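Local coordinates for protein CurD (Moorea producens 3L, PDB 5KP7) that probably acts as a hydroxymethylglutaryl-CoA synthase-type acyltransferase of the thiolase-like superfamily and binds 4'-phosphopantetheine in a pocket of the same chain, at residues A[30-34]-A[85-90]; A[94-100]-A[159-163]; A[404-410]-A[430-436]. The protein carries 3 engineered substitutions. All blocks are in the same frame, centred on the assembly; numbering follows the deposited sequence. Where two conformers were deposited one is given.

Interaction 1: A[30-34]-A[85-90]; sequences IEALS and PIIDRL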
ATOM      1  N   ILE A  30       1.537  -9.781  16.088  1.00 23.87           N
ATOM      2  CA  ILE A  30       0.194  -9.861  15.559  1.00 23.36           C
ATOM      3  C   ILE A  30      -0.404 -11.184  15.992  1.00 24.03           C
ATOM      4  O   ILE A  30       0.073 -12.237  15.569  1.00 24.98           O
ATOM      5  CB  ILE A  30       0.171  -9.725  14.010  1.00 23.07           C
ATOM      6  CG1 ILE A  30       0.756  -8.363  13.598  1.00 22.64           C
ATOM      7  CG2 ILE A  30      -1.246  -9.858  13.500  1.00 22.80           C
ATOM      8  CD1 ILE A  30       1.037  -8.224  12.106  1.00 22.68           C
ATOM      9  N   GLU A  31      -1.439 -11.106  16.836  1.00 24.03           N
ATOM     10  CA  GLU A  31      -2.215 -12.270  17.296  1.00 24.97           C
ATOM     11  C   GLU A  31      -3.228 -12.731  16.263  1.00 24.88           C
ATOM     12  O   GLU A  31      -3.482 -13.922  16.123  1.00 25.84           O
ATOM     13  CB  GLU A  31      -2.936 -11.914  18.624  1.00 25.54           C
ATOM     14  CG  GLU A  31      -3.897 -12.969  19.128  1.00 26.72           C
ATOM     15  CD  GLU A  31      -4.539 -12.684  20.472  1.00 27.40           C
ATOM     16  OE1 GLU A  31      -3.927 -11.996  21.322  1.00 27.76           O
ATOM     17  OE2 GLU A  31      -5.669 -13.200  20.687  1.00 28.49           O
ATOM     18  N   ALA A  32      -3.810 -11.788  15.533  1.00 24.12           N
ATOM     19  CA  ALA A  32      -4.795 -12.097  14.502  1.00 24.46           C
ATOM     20  C   ALA A  32      -4.791 -11.020  13.440  1.00 23.67           C
ATOM     21  O   ALA A  32      -4.488  -9.860  13.727  1.00 22.77           O
ATOM     22  CB  ALA A  32      -6.181 -12.239  15.123  1.00 25.01           C
ATOM     23  N   LEU A  33      -5.062 -11.432  12.197  1.00 24.19           N
ATOM     24  CA  LEU A  33      -5.056 -10.510  11.066  1.00 23.77           C
ATOM     25  C   LEU A  33      -6.248 -10.864  10.190  1.00 23.74           C
ATOM     26  O   LEU A  33      -6.435 -12.039   9.822  1.00 24.58           O
ATOM     27  CB  LEU A  33      -3.750 -10.681  10.257  1.00 24.87           C
ATOM     28  CG  LEU A  33      -3.489  -9.756   9.045  1.00 25.18           C
ATOM     29  CD1 LEU A  33      -2.018  -9.751   8.697  1.00 26.21           C
ATOM     30  CD2 LEU A  33      -4.268 -10.148   7.809  1.00 25.86           C
ATOM     31  N   SER A  34      -7.001  -9.852   9.792  0.50 22.91           N
ATOM     32  CA  SER A  34      -8.154 -10.063   8.935  0.50 23.07           C
ATOM     33  C   SER A  34      -8.223  -8.944   7.901  0.50 22.52           C
ATOM     34  O   SER A  34      -7.732  -7.829   8.145  0.50 21.98           O
ATOM     35  CB  SER A  34      -9.409 -10.177   9.789  0.50 23.52           C
ATOM     36  OG  SER A  34     -10.560 -10.274   8.984  0.50 23.80           O
ATOM     37  N   PRO A  85     -14.245 -10.452  11.904  1.00 26.57           N
ATOM     38  CA  PRO A  85     -13.862 -11.845  12.138  1.00 27.44           C
ATOM     39  C   PRO A  85     -12.943 -12.030  13.333  1.00 27.28           C
ATOM     40  O   PRO A  85     -13.048 -13.062  14.025  1.00 28.56           O
ATOM     41  CB  PRO A  85     -13.168 -12.250  10.829  1.00 27.64           C
ATOM     42  CG  PRO A  85     -13.690 -11.302   9.826  1.00 27.31           C
ATOM     43  CD  PRO A  85     -13.856 -10.017  10.550  1.00 26.22           C
ATOM     44  N   ILE A  86     -12.093 -11.045  13.602  1.00 26.54           N
ATOM     45  CA  ILE A  86     -11.226 -11.073  14.779  1.00 26.75           C
ATOM     46  C   ILE A  86     -12.037 -11.070  16.060  1.00 27.29           C
ATOM     47  O   ILE A  86     -11.847 -11.933  16.930  1.00 27.82           O
ATOM     48  CB  ILE A  86     -10.224  -9.912  14.792  1.00 25.98           C
ATOM     49  CG1 ILE A  86      -9.250 -10.065  13.622  1.00 25.96           C
ATOM     50  CG2 ILE A  86      -9.499  -9.856  16.135  1.00 26.31           C
ATOM     51  CD1 ILE A  86      -8.255  -8.943  13.462  1.00 25.54           C
ATOM     52  N   ILE A  87     -12.966 -10.131  16.155  1.00 26.79           N
ATOM     53  CA  ILE A  87     -13.744  -9.955  17.354  1.00 28.03           C
ATOM     54  C   ILE A  87     -14.691 -11.140  17.550  1.00 29.41           C
ATOM     55  O   ILE A  87     -14.884 -11.588  18.693  1.00 29.77           O
ATOM     56  CB  ILE A  87     -14.534  -8.617  17.334  1.00 27.86           C
ATOM     57  CG1 ILE A  87     -13.584  -7.417  17.114  1.00 27.15           C
ATOM     58  CG2 ILE A  87     -15.321  -8.460  18.618  1.00 28.81           C
ATOM     59  CD1 ILE A  87     -12.379  -7.372  18.017  1.00 27.36           C
ATOM     60  N   ASP A  88     -15.270 -11.640  16.467  1.00 30.32           N
ATOM     61  CA  ASP A  88     -16.190 -12.790  16.577  1.00 32.67           C
ATOM     62  C   ASP A  88     -15.556 -14.011  17.222  1.00 34.37           C
ATOM     63  O   ASP A  88     -16.279 -14.790  17.856  1.00 34.91           O
ATOM     64  CB  ASP A  88     -16.686 -13.235  15.216  1.00 33.21           C
ATOM     65  CG  ASP A  88     -17.720 -12.296  14.602  1.00 34.00           C
ATOM     66  OD1 ASP A  88     -18.317 -11.423  15.265  1.00 35.08           O
ATOM     67  OD2 ASP A  88     -17.975 -12.498  13.406  1.00 36.00           O
ATOM     68  N   ARG A  89     -14.258 -14.220  16.987  1.00 34.89           N
ATOM     69  CA  ARG A  89     -13.519 -15.379  17.539  1.00 37.51           C
ATOM     70  C   ARG A  89     -13.161 -15.223  19.014  1.00 36.55           C
ATOM     71  O   ARG A  89     -13.042 -16.219  19.731  1.00 37.03           O
ATOM     72  CB  ARG A  89     -12.250 -15.644  16.716  1.00 39.63           C
ATOM     73  CG  ARG A  89     -12.555 -16.351  15.409  1.00 43.33           C
ATOM     74  CD  ARG A  89     -11.507 -16.170  14.309  1.00 45.81           C
ATOM     75  NE  ARG A  89     -10.097 -16.354  14.723  1.00 47.46           N
ATOM     76  CZ  ARG A  89      -9.122 -15.419  14.697  1.00 48.64           C
ATOM     77  NH1 ARG A  89      -9.355 -14.181  14.321  1.00 44.33           N
ATOM     78  NH2 ARG A  89      -7.865 -15.735  15.079  1.00 50.66           N
ATOM     79  N   LEU A  90     -13.046 -13.990  19.505  1.00 34.03           N
ATOM     80  CA  LEU A  90     -12.608 -13.787  20.883  1.00 34.25           C
ATOM     81  C   LEU A  90     -13.631 -14.203  21.939  1.00 35.41           C
ATOM     82  O   LEU A  90     -14.839 -13.994  21.803  1.00 36.00           O
ATOM     83  CB  LEU A  90     -12.240 -12.324  21.116  1.00 32.63           C
ATOM     84  CG  LEU A  90     -11.116 -11.792  20.239  1.00 31.19           C
ATOM     85  CD1 LEU A  90     -10.914 -10.300  20.485  1.00 30.22           C
ATOM     86  CD2 LEU A  90      -9.804 -12.531  20.441  1.00 31.37           C
TER
HETATM   87  O   HOH W   1      -5.209 -15.585  14.702  1.00 39.21           O

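Interaction 2: A[94-100]-A[159-163]; sequences DKQRIEM and GAKAL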
ATOM      1  N   ASP A  94     -11.424 -11.902  26.451  1.00 35.03           N
ATOM      2  CA  ASP A  94     -10.387 -11.414  25.530  1.00 33.90           C
ATOM      3  C   ASP A  94     -10.839 -10.176  24.754  1.00 32.31           C
ATOM      4  O   ASP A  94     -10.024  -9.298  24.492  1.00 30.73           O
ATOM      5  CB  ASP A  94      -9.938 -12.494  24.545  1.00 34.71           C
ATOM      6  CG  ASP A  94      -8.826 -13.383  25.094  1.00 36.63           C
ATOM      7  OD1 ASP A  94      -8.205 -13.045  26.143  1.00 37.51           O
ATOM      8  OD2 ASP A  94      -8.568 -14.442  24.450  1.00 37.19           O
ATOM      9  N   LYS A  95     -12.111 -10.100  24.389  1.00 31.54           N
ATOM     10  CA  LYS A  95     -12.635  -8.871  23.738  1.00 31.15           C
ATOM     11  C   LYS A  95     -12.514  -7.680  24.664  1.00 30.50           C
ATOM     12  O   LYS A  95     -12.127  -6.585  24.243  1.00 29.41           O
ATOM     13  CB  LYS A  95     -14.106  -9.072  23.338  1.00 32.12           C
ATOM     14  CG  LYS A  95     -14.793  -7.886  22.666  1.00 32.59           C
ATOM     15  CD  LYS A  95     -16.145  -8.332  22.130  1.00 34.25           C
ATOM     16  CE  LYS A  95     -16.939  -7.218  21.493  1.00 35.00           C
ATOM     17  NZ  LYS A  95     -18.293  -7.628  20.944  1.00 36.53           N
ATOM     18  N   GLN A  96     -12.837  -7.886  25.934  1.00 31.30           N
ATOM     19  CA  GLN A  96     -12.690  -6.839  26.935  1.00 32.05           C
ATOM     20  C   GLN A  96     -11.254  -6.408  27.196  1.00 30.81           C
ATOM     21  O   GLN A  96     -11.050  -5.300  27.655  1.00 30.81           O
ATOM     22  CB  GLN A  96     -13.361  -7.252  28.257  1.00 35.05           C
ATOM     23  CG  GLN A  96     -14.865  -7.379  28.125  1.00 37.55           C
ATOM     24  CD  GLN A  96     -15.496  -6.068  27.755  1.00 39.74           C
ATOM     25  OE1 GLN A  96     -15.297  -5.073  28.433  1.00 42.44           O
ATOM     26  NE2 GLN A  96     -16.222  -6.045  26.656  1.00 42.39           N
ATOM     27  N   ARG A  97     -10.272  -7.246  26.875  1.00 29.58           N
ATOM     28  CA  ARG A  97      -8.878  -6.874  26.994  1.00 29.23           C
ATOM     29  C   ARG A  97      -8.390  -5.874  25.922  1.00 26.91           C
ATOM     30  O   ARG A  97      -7.314  -5.333  26.089  1.00 25.85           O
ATOM     31  CB  ARG A  97      -7.961  -8.102  27.014  1.00 30.94           C
ATOM     32  CG  ARG A  97      -8.046  -8.899  28.320  1.00 33.38           C
ATOM     33  CD  ARG A  97      -7.257 -10.190  28.252  1.00 35.54           C
ATOM     34  NE  ARG A  97      -7.302 -10.888  29.547  1.00 38.50           N
ATOM     35  CZ  ARG A  97      -7.966 -12.017  29.826  1.00 40.82           C
ATOM     36  NH1 ARG A  97      -8.661 -12.688  28.907  1.00 41.70           N
ATOM     37  NH2 ARG A  97      -7.917 -12.506  31.067  1.00 42.80           N
ATOM     38  N   ILE A  98      -9.161  -5.642  24.869  1.00 25.84           N
ATOM     39  CA  ILE A  98      -8.777  -4.631  23.867  1.00 24.71           C
ATOM     40  C   ILE A  98      -8.970  -3.245  24.520  1.00 24.80           C
ATOM     41  O   ILE A  98     -10.098  -2.840  24.800  1.00 25.03           O
ATOM     42  CB  ILE A  98      -9.573  -4.748  22.561  1.00 24.24           C
ATOM     43  CG1 ILE A  98      -9.304  -6.112  21.905  1.00 24.44           C
ATOM     44  CG2 ILE A  98      -9.213  -3.589  21.638  1.00 23.40           C
ATOM     45  CD1 ILE A  98     -10.275  -6.481  20.789  1.00 24.36           C
ATOM     46  N   GLU A  99      -7.864  -2.564  24.802  1.00 24.89           N
ATOM     47  CA  GLU A  99      -7.905  -1.260  25.452  1.00 25.10           C
ATOM     48  C   GLU A  99      -7.301  -0.124  24.618  1.00 23.77           C
ATOM     49  O   GLU A  99      -7.104   0.965  25.131  1.00 22.94           O
ATOM     50  CB  GLU A  99      -7.213  -1.331  26.812  1.00 27.28           C
ATOM     51  CG  GLU A  99      -7.926  -2.322  27.744  1.00 29.90           C
ATOM     52  CD  GLU A  99      -7.680  -2.091  29.211  1.00 32.56           C
ATOM     53  OE1 GLU A  99      -6.800  -1.280  29.583  1.00 34.74           O
ATOM     54  OE2 GLU A  99      -8.378  -2.777  30.016  1.00 36.66           O
ATOM     55  N   MET A 100      -7.010  -0.382  23.349  1.00 22.82           N
ATOM     56  CA  MET A 100      -6.607   0.668  22.428  1.00 22.37           C
ATOM     57  C   MET A 100      -7.091   0.300  21.042  1.00 21.75           C
ATOM     58  O   MET A 100      -6.906  -0.860  20.620  1.00 21.35           O
ATOM     59  CB  MET A 100      -5.089   0.858  22.437  1.00 23.06           C
ATOM     60  CG  MET A 100      -4.638   2.018  21.558  1.00 23.22           C
ATOM     61  SD  MET A 100      -2.924   2.546  21.803  1.00 25.11           S
ATOM     62  CE  MET A 100      -2.019   1.187  21.246  1.00 24.75           C
ATOM     63  N   GLY A 159      -1.623  -7.918  29.794  1.00 30.72           N
ATOM     64  CA  GLY A 159      -2.840  -8.543  29.296  1.00 30.35           C
ATOM     65  C   GLY A 159      -3.646  -7.691  28.323  1.00 29.19           C
ATOM     66  O   GLY A 159      -4.494  -8.227  27.597  1.00 29.11           O
ATOM     67  N   ALA A 160      -3.415  -6.374  28.282  1.00 28.19           N
ATOM     68  CA  ALA A 160      -4.161  -5.544  27.344  1.00 27.26           C
ATOM     69  C   ALA A 160      -3.750  -5.873  25.926  1.00 26.39           C
ATOM     70  O   ALA A 160      -2.592  -6.185  25.666  1.00 27.20           O
ATOM     71  CB  ALA A 160      -3.925  -4.070  27.607  1.00 26.84           C
ATOM     72  N   LYS A 161      -4.711  -5.811  25.021  1.00 25.66           N
ATOM     73  CA  LYS A 161      -4.485  -5.960  23.591  1.00 25.11           C
ATOM     74  C   LYS A 161      -4.767  -4.635  22.908  1.00 24.37           C
ATOM     75  O   LYS A 161      -5.456  -3.758  23.462  1.00 23.97           O
ATOM     76  CB  LYS A 161      -5.424  -7.024  23.025  1.00 25.35           C
ATOM     77  CG  LYS A 161      -5.263  -8.414  23.680  1.00 26.31           C
ATOM     78  CD  LYS A 161      -6.165  -9.442  23.003  1.00 26.76           C
ATOM     79  CE  LYS A 161      -6.255 -10.757  23.791  1.00 27.94           C
ATOM     80  NZ  LYS A 161      -4.980 -11.522  23.903  1.00 28.20           N
ATOM     81  N   ALA A 162      -4.271  -4.495  21.693  1.00 23.75           N
ATOM     82  CA  ALA A 162      -4.575  -3.330  20.871  1.00 22.89           C
ATOM     83  C   ALA A 162      -5.147  -3.792  19.563  1.00 22.58           C
ATOM     84  O   ALA A 162      -4.724  -4.818  19.025  1.00 22.97           O
ATOM     85  CB  ALA A 162      -3.322  -2.460  20.637  1.00 22.93           C
ATOM     86  N   LEU A 163      -6.075  -3.022  19.012  1.00 21.76           N
ATOM     87  CA  LEU A 163      -6.612  -3.300  17.695  1.00 21.59           C
ATOM     88  C   LEU A 163      -6.196  -2.162  16.768  1.00 20.65           C
ATOM     89  O   LEU A 163      -6.539  -1.008  17.022  1.00 19.88           O
ATOM     90  CB  LEU A 163      -8.139  -3.404  17.752  1.00 21.91           C
ATOM     91  CG  LEU A 163      -8.906  -3.709  16.476  1.00 22.23           C
ATOM     92  CD1 LEU A 163      -8.563  -5.087  15.956  1.00 22.99           C
ATOM     93  CD2 LEU A 163     -10.412  -3.564  16.718  1.00 22.66           C
TER
HETATM   94  O   HOH W   2      -6.140 -14.234  23.101  1.00 41.14           O
HETATM   95  O   HOH W   3      -5.487 -13.267  26.210  1.00 49.03           O

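Interaction 3: A[404-410]-A[430-436]; sequences GTRNVTL and LKAIKEF. With SO4 (sulfate ion), chain C.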
ATOM      1  N   GLY A 404     -17.721  16.100   4.108  1.00 24.46           N
ATOM      2  CA  GLY A 404     -18.468  17.257   4.607  1.00 24.83           C
ATOM      3  C   GLY A 404     -19.987  17.154   4.449  1.00 24.64           C
ATOM      4  O   GLY A 404     -20.716  18.083   4.824  1.00 24.83           O
ATOM      5  N   THR A 405     -20.458  16.052   3.863  1.00 23.78           N
ATOM      6  CA  THR A 405     -21.875  15.802   3.702  1.00 24.12           C
ATOM      7  C   THR A 405     -22.603  15.817   5.040  1.00 24.15           C
ATOM      8  O   THR A 405     -22.203  15.132   5.968  1.00 24.15           O
ATOM      9  CB  THR A 405     -22.118  14.473   2.969  1.00 24.21           C
ATOM     10  OG1 THR A 405     -21.564  14.570   1.631  1.00 24.65           O
ATOM     11  CG2 THR A 405     -23.610  14.154   2.897  1.00 24.20           C
ATOM     12  N   ARG A 406     -23.653  16.640   5.123  1.00 25.02           N
ATOM     13  CA  ARG A 406     -24.439  16.765   6.354  1.00 25.61           C
ATOM     14  C   ARG A 406     -25.575  15.724   6.421  1.00 24.45           C
ATOM     15  O   ARG A 406     -25.830  15.162   7.470  1.00 23.46           O
ATOM     16  CB  ARG A 406     -25.006  18.183   6.476  1.00 28.34           C
ATOM     17  CG  ARG A 406     -25.649  18.461   7.838  1.00 30.93           C
ATOM     18  CD  ARG A 406     -26.462  19.719   7.834  1.00 36.14           C
ATOM     19  NE  ARG A 406     -25.650  20.866   8.067  1.00 41.36           N
ATOM     20  CZ  ARG A 406     -25.606  21.576   9.204  1.00 45.09           C
ATOM     21  NH1 ARG A 406     -24.773  22.593   9.265  1.00 46.77           N
ATOM     22  NH2 ARG A 406     -26.355  21.279  10.275  1.00 47.99           N
ATOM     23  N   ASN A 407     -26.267  15.516   5.305  1.00 24.02           N
ATOM     24  CA  ASN A 407     -27.412  14.574   5.255  1.00 24.19           C
ATOM     25  C   ASN A 407     -27.408  13.823   3.946  1.00 24.06           C
ATOM     26  O   ASN A 407     -27.292  14.420   2.871  1.00 24.65           O
ATOM     27  CB  ASN A 407     -28.731  15.312   5.392  1.00 25.20           C
ATOM     28  CG  ASN A 407     -28.922  15.916   6.774  1.00 25.66           C
ATOM     29  OD1 ASN A 407     -29.177  15.193   7.733  1.00 26.02           O
ATOM     30  ND2 ASN A 407     -28.838  17.235   6.876  1.00 25.91           N
ATOM     31  N   VAL A 408     -27.497  12.510   4.020  1.00 23.43           N
ATOM     32  CA  VAL A 408     -27.687  11.692   2.817  1.00 23.32           C
ATOM     33  C   VAL A 408     -28.352  10.391   3.263  1.00 23.56           C
ATOM     34  O   VAL A 408     -28.061   9.888   4.348  1.00 23.49           O
ATOM     35  CB  VAL A 408     -26.367  11.420   2.040  1.00 23.23           C
ATOM     36  CG1 VAL A 408     -25.353  10.685   2.902  1.00 23.08           C
ATOM     37  CG2 VAL A 408     -26.628  10.682   0.730  1.00 23.45           C
ATOM     38  N   THR A 409     -29.230   9.850   2.414  1.00 23.53           N
ATOM     39  CA  THR A 409     -29.852   8.550   2.671  1.00 24.17           C
ATOM     40  C   THR A 409     -29.504   7.654   1.514  1.00 24.05           C
ATOM     41  O   THR A 409     -29.899   7.934   0.387  1.00 24.82           O
ATOM     42  CB  THR A 409     -31.373   8.671   2.805  1.00 25.82           C
ATOM     43  OG1 THR A 409     -31.896   9.234   1.604  1.00 29.31           O
ATOM     44  CG2 THR A 409     -31.727   9.599   3.922  1.00 25.59           C
ATOM     45  N   LEU A 410     -28.728   6.600   1.748  1.00 23.94           N
ATOM     46  CA  LEU A 410     -28.232   5.787   0.634  1.00 24.42           C
ATOM     47  C   LEU A 410     -29.302   4.865   0.021  1.00 24.83           C
ATOM     48  O   LEU A 410     -30.095   4.244   0.731  1.00 25.65           O
ATOM     49  CB  LEU A 410     -27.024   4.936   1.050  1.00 24.46           C
ATOM     50  CG  LEU A 410     -25.647   5.592   1.189  1.00 24.52           C
ATOM     51  CD1 LEU A 410     -25.239   6.220  -0.112  1.00 25.31           C
ATOM     52  CD2 LEU A 410     -25.618   6.604   2.336  1.00 24.13           C
ATOM     53  N   LEU A 430     -22.812   1.664   5.134  1.00 21.29           N
ATOM     54  CA  LEU A 430     -23.257   3.017   5.486  1.00 21.50           C
ATOM     55  C   LEU A 430     -24.691   3.218   5.021  1.00 22.48           C
ATOM     56  O   LEU A 430     -24.966   3.224   3.812  1.00 22.24           O
ATOM     57  CB  LEU A 430     -22.336   4.096   4.852  1.00 21.43           C
ATOM     58  CG  LEU A 430     -22.695   5.565   5.085  1.00 21.40           C
ATOM     59  CD1 LEU A 430     -22.540   5.978   6.547  1.00 21.68           C
ATOM     60  CD2 LEU A 430     -21.878   6.440   4.154  1.00 22.08           C
ATOM     61  N   LYS A 431     -25.605   3.403   5.987  1.00 22.95           N
ATOM     62  CA  LYS A 431     -27.021   3.590   5.711  1.00 24.56           C
ATOM     63  C   LYS A 431     -27.372   5.029   5.398  1.00 23.81           C
ATOM     64  O   LYS A 431     -28.173   5.302   4.473  1.00 23.57           O
ATOM     65  CB  LYS A 431     -27.858   3.132   6.917  1.00 26.76           C
ATOM     66  CG  LYS A 431     -29.351   3.197   6.724  1.00 29.42           C
ATOM     67  CD  LYS A 431     -30.048   2.770   8.026  1.00 31.94           C
ATOM     68  CE  LYS A 431     -31.394   2.161   7.786  1.00 36.24           C
ATOM     69  NZ  LYS A 431     -32.408   3.013   7.137  1.00 38.92           N
ATOM     70  N   ALA A 432     -26.794   5.951   6.159  1.00 22.72           N
ATOM     71  CA  ALA A 432     -27.174   7.358   6.068  1.00 22.83           C
ATOM     72  C   ALA A 432     -26.179   8.207   6.833  1.00 22.54           C
ATOM     73  O   ALA A 432     -25.453   7.704   7.690  1.00 22.41           O
ATOM     74  CB  ALA A 432     -28.569   7.599   6.644  1.00 23.83           C
ATOM     75  N   ILE A 433     -26.199   9.497   6.529  1.00 22.37           N
ATOM     76  CA  ILE A 433     -25.600  10.507   7.385  1.00 22.52           C
ATOM     77  C   ILE A 433     -26.748  11.440   7.767  1.00 23.46           C
ATOM     78  O   ILE A 433     -27.520  11.876   6.904  1.00 23.60           O
ATOM     79  CB  ILE A 433     -24.460  11.279   6.703  1.00 22.54           C
ATOM     80  CG1 ILE A 433     -23.410  10.306   6.152  1.00 22.32           C
ATOM     81  CG2 ILE A 433     -23.810  12.254   7.691  1.00 22.51           C
ATOM     82  CD1 ILE A 433     -22.315  10.961   5.329  1.00 22.74           C
ATOM     83  N   LYS A 434     -26.889  11.710   9.054  1.00 24.14           N
ATOM     84  CA  LYS A 434     -27.977  12.565   9.549  1.00 26.19           C
ATOM     85  C   LYS A 434     -27.381  13.584  10.477  1.00 25.69           C
ATOM     86  O   LYS A 434     -26.825  13.249  11.518  1.00 24.73           O
ATOM     87  CB  LYS A 434     -29.041  11.717  10.233  1.00 28.71           C
ATOM     88  CG  LYS A 434     -30.300  12.533  10.498  1.00 31.45           C
ATOM     89  CD  LYS A 434     -31.511  11.669  10.817  1.00 35.61           C
ATOM     90  CE  LYS A 434     -31.329  10.880  12.080  1.00 37.41           C
ATOM     91  NZ  LYS A 434     -32.658  10.322  12.490  1.00 39.18           N
ATOM     92  N   GLU A 435     -27.396  14.836  10.044  1.00 26.14           N
ATOM     93  CA  GLU A 435     -26.746  15.923  10.781  1.00 27.26           C
ATOM     94  C   GLU A 435     -25.309  15.556  11.165  1.00 25.82           C
ATOM     95  O   GLU A 435     -24.891  15.675  12.316  1.00 25.31           O
ATOM     96  CB  GLU A 435     -27.587  16.350  11.997  1.00 30.05           C
ATOM     97  CG  GLU A 435     -28.961  16.871  11.595  1.00 33.28           C
ATOM     98  CD  GLU A 435     -28.865  18.101  10.699  1.00 35.92           C
ATOM     99  OE1 GLU A 435     -28.346  19.116  11.181  1.00 39.17           O
ATOM    100  OE2 GLU A 435     -29.348  18.066   9.539  1.00 38.79           O
ATOM    101  N   PHE A 436     -24.571  15.125  10.139  1.00 24.44           N
ATOM    102  CA  PHE A 436     -23.166  14.673  10.230  1.00 23.71           C
ATOM    103  C   PHE A 436     -22.940  13.355  10.949  1.00 23.54           C
ATOM    104  O   PHE A 436     -21.806  12.830  10.884  1.00 23.45           O
ATOM    105  CB  PHE A 436     -22.256  15.748  10.842  1.00 24.34           C
ATOM    106  CG  PHE A 436     -22.326  17.074  10.165  1.00 24.54           C
ATOM    107  CD1 PHE A 436     -21.874  17.229   8.866  1.00 24.30           C
ATOM    108  CD2 PHE A 436     -22.810  18.194  10.833  1.00 25.66           C
ATOM    109  CE1 PHE A 436     -21.915  18.464   8.255  1.00 24.75           C
ATOM    110  CE2 PHE A 436     -22.820  19.439  10.232  1.00 26.07           C
ATOM    111  CZ  PHE A 436     -22.382  19.577   8.937  1.00 25.84           C
TER
HETATM  112  S   SO4 C 501     -31.481   8.572  15.196  1.00 81.68           S
HETATM  113  O1  SO4 C 501     -32.304   7.843  16.190  1.00 83.57           O
HETATM  114  O2  SO4 C 501     -31.940   9.976  15.109  1.00 80.64           O
HETATM  115  O3  SO4 C 501     -30.063   8.532  15.620  1.00 84.83           O
HETATM  116  O4  SO4 C 501     -31.611   7.924  13.870  1.00 83.26           O
HETATM  117  O   HOH W   4     -30.380   4.008   3.421  1.00 33.37           O

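Interaction 1: A[30-34]-A[85-90]
Ile-86 packs its CG1 4.0 Å from CB of Ala-32 and 3.8 Å from CB of Ser-34, on the strand face that both residues turn to the helix. With CG1 anti to the carbonyl carbon (chi1 -65°) and the chain extended beyond it, CD1 comes within 3.9 Å of Ala-32 O. Small residues suit this face, because they let the helix settle with its axis 8.7 Å from that of the strand. Shortening Ile-86 to an alanine would remove CG1 and CD1 and is likely to open a gap over Ala-32 and Ser-34. About one turn further on, Arg-89 bends at chi3 (46°) and brings an edge of its guanidinium to Ala-32, NH1 lying 3.8 Å from CB. One water donates to Glu-31 O and accepts a weak bond from Arg-89 NH2, joining the two segments without a direct hydrogen bond. The methyl CD2 of Leu-90 lies near Glu-31 OE2, while Glu-31 OE1 is held by Lys-161 and Ser-202. Behind this shell, a classic beta bulge sets Glu-31 and Ala-32 both opposite Leu-200. The arrangement is that of a helix, 75-89, laid on a face of the mixed sheet in an alpha/beta layered thiolase-like fold.

Interaction 2: A[94-100]-A[159-163]
Lys-161 starts with CG anti to the carbonyl carbon (chi1 -59°) and runs extended to CE, which lies 3.8 Å from Asp-94 OD1; the turn at chi4 (-65°) swings NZ toward Glu-31. The two segments open neighbouring parallel strands, 98-104 and 161-168, of the mixed sheet; helix 140-154, on the way between them, covers the face that bears Met-100 and Ala-162. Lys-161 grips the other strand through both backbone groups: its N donates to Arg-97 O at 2.9 Å, and its O accepts from Glu-99 N at 3.0 Å. Farther on, Leu-163 N meets Met-100 O at 2.8 Å in a nearly straight bond, although the short strand axes diverge by 63°. Apolar contacts lie beside these bonds: Ile-98 CG2 touches Leu-163 CB at 4.0 Å, and Met-100 CE reaches Ala-162 CB at 3.9 Å. The backbone of Gly-159 has a positive phi that suits glycine, and its O rests against CB and CD of Arg-97, near the guanidinium plane. Arg-97 NH1 forms a salt bridge with Asp-94 OD1 at 2.8 Å. Lys-161 NZ stays 4.2 Å from Asp-94 OD1, and two waters span the interval, one donating to each carboxylate oxygen and both accepting from NZ.

Interaction 3: A[404-410]-A[430-436]
Val-408 and Ile-433 form an antiparallel hydrogen-bonded pair, with Ile-433 N donating to Val-408 O at 2.9 Å and Val-408 N returning the bond to Ile-433 O. Leu-410 N extends the pairing to Lys-431 O, and a water donates to the carbonyls of both residues. At the other end Phe-436 N bonds Arg-406 O at 3.0 Å, in the carbonyl plane and on a lone pair, with an almost straight N-H...O angle of 177°.

Side-chain polar bonds gather on Glu-435, which sits with positive phi where the strand turns toward 437-442. The Asn-407 amide uses both ends: OD1 accepts from Glu-435 N at 2.9 Å, and ND2 donates to Glu-435 OE2 at 2.8 Å, from above the carboxylate plane. An asparagine suits this place because it offers donor and acceptor together. Glu-435 OE1 takes a salt bridge from Arg-406 NH2 at 3.1 Å, on its syn side and in the guanidinium plane. Away from the pairing, Lys-434 NZ holds a sulfate ion, probably from the crystallisation liquor, which Lys-439 also binds.

Among the apolar and aromatic contacts, Arg-406 has CG anti to the backbone N (chi1 -171°) and bends at chi3, spreading its chain over a face of the Phe-436 ring. CG makes a CH-pi contact 3.7 Å from the ring centroid, and the guanidinium above is inclined 48° to the ring. On the sheet face of Val-408, its CG1 packs against Ile-433 CG1 at 3.8 Å. Leu-410 lies over Leu-430, whose buried O finds no hydrogen-bond partner.

Most of the touching residues are exposed, so this edge of the three-stranded sheet is held by backbone pairing and by polar bonds that fix the Glu-435 carboxylate at both oxygens.

The three contacts come in series along the chain. Interactions 1 and 2 lie 11 Å apart between centres and share the large mixed sheet, strands 29-36, 98-104 and 161-168 all belonging to it. They touch directly: Glu-31 OE1 forms a 2.8 Å salt bridge with Lys-161 NZ, and Ile-87 of helix 75-89 and Leu-90 just after it pack against Ile-98, joining one contact to the other. Interaction 3 stands apart, its centre about 30 Å from that of interaction 1 and 31 Å from that of interaction 2, on a separate three-stranded antiparallel sheet near the C-terminus. The first two therefore build one continuous body of the fold, whereas the third shapes a surface sheet.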